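Local coordinates for extracellular solute-binding protein family 1 (Kribbella flavida, PDB 5IXP) that probably captures a solute outside the cell membrane and hands it to an ABC transporter for uptake, at residues L92-A97 against V346-H351; P142-Y147 against R175-Q180. One frame throughout, in Å; residues are numbered along the deposited sequence.

Contact 1 and contact 2 lie about 15 Å apart, centre to centre, in a single chain of the periplasmic-binding-protein fold, and contact 2 is nested within the loop that contact 1 closes. They meet through Gln350 of the segment 346-351 and the turn at 175-178 of contact 2. Gln350 NE2 is 2.8 Å from Arg175 O and 3.0 Å from Leu178 O, both probable hydrogen bonds, so one amide joins the two loops. Each contact centres on a tryptophan near the start of a helix, but contact 1 is mainly apolar whereas contact 2 rests on one polar bond. Neither can be assigned to a ligand pocket on this evidence.

Contact 1 (L92-A97 against V346-H351); sequences LDWKVA and VILKQH
Trp94 and Val346 form a CH-pi contact that joins the start of helix 93-98 to the loop following helix 335-344, within a chain of the periplasmic-binding-protein fold. The evidence is geometric: Val346 CG1 stands 3.6 Å from the centroid of the five-membered ring of Trp94 and only 12° off the ring normal, hence over the face. Val346 CB comes beside it, 3.4 Å from Trp94 NE1, and the two side chains cross at about a right angle. On the opposite face lies CB of Leu92, the N-cap residue, 3.7 Å above the plane and offset toward the rim, leaving the indole sandwiched between two aliphatic groups. Trp94 CG sits between its own backbone N and carbonyl carbon (chi1 56°), a torsion generally disfavoured inside helices, and this turns the indole back over Leu92 at the first helical turn.

Polar contacts gather round the same ring. The indole N-H is used by Ala343 O at the end of helix 335-344, tying the ring to the element that leads into Val346. With an alanine here in place of Trp94, the space between Leu92 and Val346 is likely to be left unfilled and Ala343 O to lose its indole donor. A water lies 2.9 Å from Asp93 OD2 and 3.0 Å from Val346 O and can donate to either, although competing acceptors leave its actual choice open. Asp93 OD2 also takes a weak bond from Trp94 N.

Leu348 completes the apolar set, approaching neither squarely over the face nor at the edge. Its CB is 3.9 Å from Trp94 CB, and farther along the branch Leu348 CD1 touches Trp94 CE3 at 3.7 Å.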
loop_
_atom_site.group_PDB
_atom_site.type_symbol
_atom_site.label_atom_id
_atom_site.label_comp_id
_atom_site.label_asym_id
_atom_site.label_seq_id
_atom_site.Cartn_x
_atom_site.Cartn_y
_atom_site.Cartn_z
ATOM N N LEU A 92 11.891 1.387 -8.715
ATOM C CA LEU A 92 12.198 2.120 -7.494
ATOM C C LEU A 92 12.922 1.202 -6.519
ATOM O O LEU A 92 12.537 0.043 -6.339
ATOM C CB LEU A 92 10.908 2.647 -6.858
ATOM C CG LEU A 92 10.173 3.712 -7.669
ATOM C CD1 LEU A 92 8.728 3.798 -7.245
ATOM C CD2 LEU A 92 10.883 5.077 -7.513
ATOM N N ASP A 93 13.982 1.719 -5.893
ATOM C CA ASP A 93 14.802 0.864 -5.038
ATOM C C ASP A 93 13.987 0.262 -3.891
ATOM O O ASP A 93 14.172 -0.912 -3.541
ATOM C CB ASP A 93 16.020 1.633 -4.512
ATOM C CG ASP A 93 15.661 2.965 -3.837
ATOM O OD1 ASP A 93 16.610 3.651 -3.382
ATOM O OD2 ASP A 93 14.465 3.342 -3.759
ATOM N N TRP A 94 13.056 1.031 -3.319
ATOM C CA TRP A 94 12.258 0.488 -2.221
ATOM C C TRP A 94 11.303 -0.611 -2.688
ATOM O O TRP A 94 10.968 -1.510 -1.904
ATOM C CB TRP A 94 11.487 1.603 -1.509
ATOM C CG TRP A 94 10.578 2.462 -2.359
ATOM C CD1 TRP A 94 10.890 3.665 -2.939
ATOM C CD2 TRP A 94 9.198 2.220 -2.659
ATOM N NE1 TRP A 94 9.799 4.168 -3.606
ATOM C CE2 TRP A 94 8.744 3.306 -3.445
ATOM C CE3 TRP A 94 8.304 1.191 -2.347
ATOM C CZ2 TRP A 94 7.442 3.393 -3.917
ATOM C CZ3 TRP A 94 7.001 1.281 -2.813
ATOM C CH2 TRP A 94 6.583 2.376 -3.593
ATOM N N LYS A 95 10.853 -0.564 -3.944
ATOM C CA LYS A 95 10.021 -1.648 -4.453
ATOM C C LYS A 95 10.814 -2.947 -4.526
ATOM O O LYS A 95 10.319 -4.006 -4.126
ATOM C CB LYS A 95 9.447 -1.280 -5.827
ATOM C CG LYS A 95 8.502 -2.350 -6.427
ATOM C CD LYS A 95 7.150 -2.357 -5.722
ATOM C CE LYS A 95 6.179 -3.355 -6.368
ATOM N NZ LYS A 95 4.820 -3.364 -5.719
ATOM N N VAL A 96 12.056 -2.881 -5.019
ATOM C CA VAL A 96 12.895 -4.077 -5.080
ATOM C C VAL A 96 13.166 -4.602 -3.680
ATOM O O VAL A 96 13.105 -5.814 -3.431
ATOM C CB VAL A 96 14.215 -3.776 -5.815
ATOM C CG1 VAL A 96 15.117 -5.008 -5.811
ATOM C CG2 VAL A 96 13.956 -3.299 -7.223
ATOM N N ALA A 97 13.456 -3.694 -2.743
ATOM C CA ALA A 97 13.877 -4.097 -1.405
ATOM C C ALA A 97 12.796 -4.898 -0.692
ATOM O O ALA A 97 13.104 -5.830 0.061
ATOM C CB ALA A 97 14.256 -2.856 -0.583
ATOM N N VAL A 346 9.095 8.164 -1.538
ATOM C CA VAL A 346 8.957 7.078 -0.582
ATOM C C VAL A 346 10.344 6.614 -0.166
ATOM O O VAL A 346 11.242 6.455 -1.003
ATOM C CB VAL A 346 8.142 5.919 -1.180
ATOM C CG1 VAL A 346 8.170 4.703 -0.249
ATOM C CG2 VAL A 346 6.719 6.355 -1.440
ATOM N N ILE A 347 10.533 6.430 1.135
ATOM C CA ILE A 347 11.713 5.772 1.675
ATOM C C ILE A 347 11.229 4.654 2.588
ATOM O O ILE A 347 10.511 4.911 3.561
ATOM C CB ILE A 347 12.625 6.749 2.435
ATOM C CG1 ILE A 347 13.094 7.866 1.499
ATOM C CG2 ILE A 347 13.816 6.004 3.032
ATOM C CD1 ILE A 347 13.852 8.976 2.197
ATOM N N LEU A 348 11.584 3.418 2.247
ATOM C CA LEU A 348 11.281 2.238 3.047
ATOM C C LEU A 348 12.593 1.669 3.559
ATOM O O LEU A 348 13.445 1.261 2.764
ATOM C CB LEU A 348 10.540 1.176 2.235
ATOM C CG LEU A 348 9.111 1.437 1.757
ATOM C CD1 LEU A 348 8.536 0.159 1.164
ATOM C CD2 LEU A 348 8.235 1.942 2.891
ATOM N N LYS A 349 12.760 1.650 4.879
ATOM C CA LYS A 349 13.939 1.041 5.477
ATOM C C LYS A 349 13.562 0.054 6.569
ATOM O O LYS A 349 14.452 -0.488 7.234
ATOM C CB LYS A 349 14.890 2.108 6.037
ATOM C CG LYS A 349 15.152 3.280 5.083
ATOM C CD LYS A 349 16.562 3.859 5.223
ATOM C CE LYS A 349 17.113 3.683 6.630
ATOM N NZ LYS A 349 18.593 3.863 6.672
ATOM N N GLN A 350 12.272 -0.200 6.758
ATOM C CA GLN A 350 11.773 -1.035 7.838
ATOM C C GLN A 350 11.779 -2.502 7.422
ATOM O O GLN A 350 11.189 -2.867 6.399
ATOM C CB GLN A 350 10.366 -0.573 8.207
ATOM C CG GLN A 350 9.599 -1.453 9.118
ATOM C CD GLN A 350 8.234 -0.869 9.380
ATOM O OE1 GLN A 350 7.230 -1.581 9.397
ATOM N NE2 GLN A 350 8.185 0.450 9.567
ATOM N N HIS A 351 12.436 -3.342 8.215
ATOM C CA HIS A 351 12.393 -4.777 7.984
ATOM C C HIS A 351 11.085 -5.351 8.515
ATOM O O HIS A 351 10.636 -4.997 9.608
ATOM C CB HIS A 351 13.584 -5.460 8.655
ATOM C CG HIS A 351 13.563 -6.948 8.536
ATOM N ND1 HIS A 351 13.596 -7.596 7.320
ATOM C CD2 HIS A 351 13.491 -7.916 9.479
ATOM C CE1 HIS A 351 13.552 -8.901 7.520
ATOM N NE2 HIS A 351 13.488 -9.122 8.821
HETATM O O HOH W 1 13.905 5.278 -1.659
#

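Contact 2 (P142-Y147 against R175-Q180)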
loop_
_atom_site.group_PDB
_atom_site.type_symbol
_atom_site.label_atom_id
_atom_site.label_comp_id
_atom_site.label_asym_id
_atom_site.label_seq_id
_atom_site.Cartn_x
_atom_site.Cartn_y
_atom_site.Cartn_z
ATOM N N PRO A 142 4.285 19.050 6.333
ATOM C CA PRO A 142 5.594 18.415 6.095
ATOM C C PRO A 142 5.842 17.212 6.995
ATOM O O PRO A 142 6.540 16.274 6.587
ATOM C CB PRO A 142 6.590 19.553 6.362
ATOM C CG PRO A 142 5.903 20.420 7.342
ATOM C CD PRO A 142 4.439 20.393 6.924
ATOM N N ASP A 143 5.252 17.194 8.188
ATOM C CA ASP A 143 5.469 16.125 9.147
ATOM C C ASP A 143 4.172 15.879 9.907
ATOM O O ASP A 143 3.212 16.650 9.807
ATOM C CB ASP A 143 6.615 16.459 10.101
ATOM C CG ASP A 143 6.492 17.840 10.695
ATOM O OD1 ASP A 143 5.427 18.179 11.231
ATOM O OD2 ASP A 143 7.472 18.600 10.625
ATOM N N TRP A 144 4.152 14.794 10.685
ATOM C CA TRP A 144 2.908 14.407 11.343
ATOM C C TRP A 144 2.522 15.402 12.429
ATOM O O TRP A 144 1.334 15.681 12.630
ATOM C CB TRP A 144 3.026 12.983 11.895
ATOM C CG TRP A 144 3.067 11.996 10.771
ATOM C CD1 TRP A 144 4.165 11.330 10.286
ATOM C CD2 TRP A 144 1.967 11.617 9.941
ATOM N NE1 TRP A 144 3.802 10.544 9.216
ATOM C CE2 TRP A 144 2.461 10.706 8.980
ATOM C CE3 TRP A 144 0.608 11.961 9.915
ATOM C CZ2 TRP A 144 1.636 10.125 8.005
ATOM C CZ3 TRP A 144 -0.208 11.393 8.949
ATOM C CH2 TRP A 144 0.305 10.480 8.009
ATOM N N THR A 145 3.505 15.966 13.123
ATOM C CA THR A 145 3.193 16.979 14.129
ATOM C C THR A 145 2.438 18.149 13.499
ATOM O O THR A 145 1.421 18.607 14.030
ATOM C CB THR A 145 4.478 17.445 14.806
ATOM O OG1 THR A 145 5.074 16.335 15.491
ATOM C CG2 THR A 145 4.181 18.542 15.817
ATOM N N SER A 146 2.904 18.617 12.338
ATOM C CA SER A 146 2.210 19.695 11.634
ATOM C C SER A 146 0.838 19.251 11.134
ATOM O O SER A 146 -0.116 20.039 11.134
ATOM C CB SER A 146 3.064 20.191 10.469
ATOM O OG SER A 146 4.308 20.689 10.933
ATOM N N TYR A 147 0.728 18.000 10.678
ATOM C CA TYR A 147 -0.567 17.473 10.251
ATOM C C TYR A 147 -1.586 17.513 11.391
ATOM O O TYR A 147 -2.720 17.977 11.213
ATOM C CB TYR A 147 -0.375 16.049 9.721
ATOM C CG TYR A 147 -1.638 15.319 9.336
ATOM C CD1 TYR A 147 -2.263 15.560 8.110
ATOM C CD2 TYR A 147 -2.189 14.372 10.184
ATOM C CE1 TYR A 147 -3.422 14.866 7.744
ATOM C CE2 TYR A 147 -3.336 13.676 9.836
ATOM C CZ TYR A 147 -3.946 13.927 8.620
ATOM O OH TYR A 147 -5.072 13.228 8.294
ATOM N N ARG A 175 3.294 4.228 10.997
ATOM C CA ARG A 175 4.140 3.111 11.404
ATOM C C ARG A 175 5.024 2.638 10.265
ATOM O O ARG A 175 6.181 2.254 10.480
ATOM C CB ARG A 175 3.303 1.940 11.903
ATOM C CG ARG A 175 4.172 0.946 12.663
ATOM C CD ARG A 175 3.520 -0.391 12.781
ATOM N NE ARG A 175 3.540 -1.143 11.530
ATOM C CZ ARG A 175 2.522 -1.203 10.678
ATOM N NH1 ARG A 175 1.406 -0.536 10.930
ATOM N NH2 ARG A 175 2.617 -1.933 9.577
ATOM N N ASN A 176 4.496 2.643 9.045
ATOM C CA ASN A 176 5.265 2.104 7.936
ATOM C C ASN A 176 6.427 2.996 7.531
ATOM O O ASN A 176 7.270 2.551 6.746
ATOM C CB ASN A 176 4.346 1.844 6.747
ATOM C CG ASN A 176 3.587 0.557 6.904
ATOM O OD1 ASN A 176 4.178 -0.518 6.876
ATOM N ND2 ASN A 176 2.283 0.651 7.103
ATOM N N GLN A 177 6.504 4.219 8.056
ATOM C CA GLN A 177 7.644 5.091 7.806
ATOM C C GLN A 177 8.801 4.871 8.762
ATOM O O GLN A 177 9.915 5.315 8.464
ATOM C CB GLN A 177 7.241 6.556 7.918
ATOM C CG GLN A 177 6.287 7.022 6.869
ATOM C CD GLN A 177 5.959 8.484 7.052
ATOM O OE1 GLN A 177 5.864 8.966 8.179
ATOM N NE2 GLN A 177 5.813 9.202 5.956
ATOM N N LEU A 178 8.563 4.257 9.916
ATOM C CA LEU A 178 9.628 4.072 10.892
ATOM C C LEU A 178 10.746 3.233 10.297
ATOM O O LEU A 178 10.515 2.378 9.438
ATOM C CB LEU A 178 9.092 3.392 12.152
ATOM C CG LEU A 178 7.925 4.123 12.809
ATOM C CD1 LEU A 178 7.365 3.298 13.960
ATOM C CD2 LEU A 178 8.386 5.490 13.295
ATOM N N ILE A 179 11.972 3.495 10.761
ATOM C CA ILE A 179 13.111 2.678 10.358
ATOM C C ILE A 179 12.967 1.263 10.900
ATOM O O ILE A 179 13.312 0.287 10.228
ATOM C CB ILE A 179 14.430 3.326 10.813
ATOM C CG1 ILE A 179 14.755 4.543 9.956
ATOM C CG2 ILE A 179 15.575 2.328 10.738
ATOM C CD1 ILE A 179 16.142 5.098 10.225
ATOM N N GLN A 180 12.457 1.122 12.117
ATOM C CA GLN A 180 12.079 -0.193 12.596
ATOM C C GLN A 180 10.739 -0.097 13.301
ATOM O O GLN A 180 10.404 0.922 13.911
ATOM C CB GLN A 180 13.132 -0.799 13.532
ATOM C CG GLN A 180 13.116 -0.243 14.918
ATOM C CD GLN A 180 14.282 -0.739 15.721
ATOM O OE1 GLN A 180 15.265 -1.232 15.163
ATOM N NE2 GLN A 180 14.191 -0.612 17.040
#
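Gln177 and Trp144 account for all of the 71 Å² buried here, and are joined by one hydrogen bond. Trp144 NE1 gives its N-H to Gln177 OE1 at 2.8 Å, and the N-H...O angle of 163° makes the bond nearly straight. From the indole side the geometry is favourable: the oxygen sits at the edge of the ring, only 3° out of its plane. From the amide side it is less regular, since NE1 stands above the carbonyl plane and does not point at a lone pair, in keeping with ring and amide planes 69° apart.

The Gln177 side chain delivers its oxygen by reach. CG lies anti to the carbonyl carbon, and the chain runs extended beyond it, bridging backbones whose nearest CA atoms, those of Trp144 and Gln177, are 11.0 Å apart. The other end of the amide is held as well, for NE2 donates to Pro264 O and Gly267 O. With both ends engaged, the amide's rotation is fixed and its oxygen is directed at the indole.

Trp144 is further placed by Tyr147, one helical turn on, whose ring face receives Trp144 CZ3, offset toward the rim. The Trp144 side chain also rests on Ala173 and Met174 of helix 167-175.

The backbones behind the pair have well-defined shapes. Gln177 belongs to a type I beta turn, with Leu178 N bonded to Arg175 O at 3.2 Å. Trp144 follows Asp143, whose OD1 accepts from both Ser146 N and Ser146 OG, each at 2.8 Å: the classical aspartate N-cap of an alpha-helix.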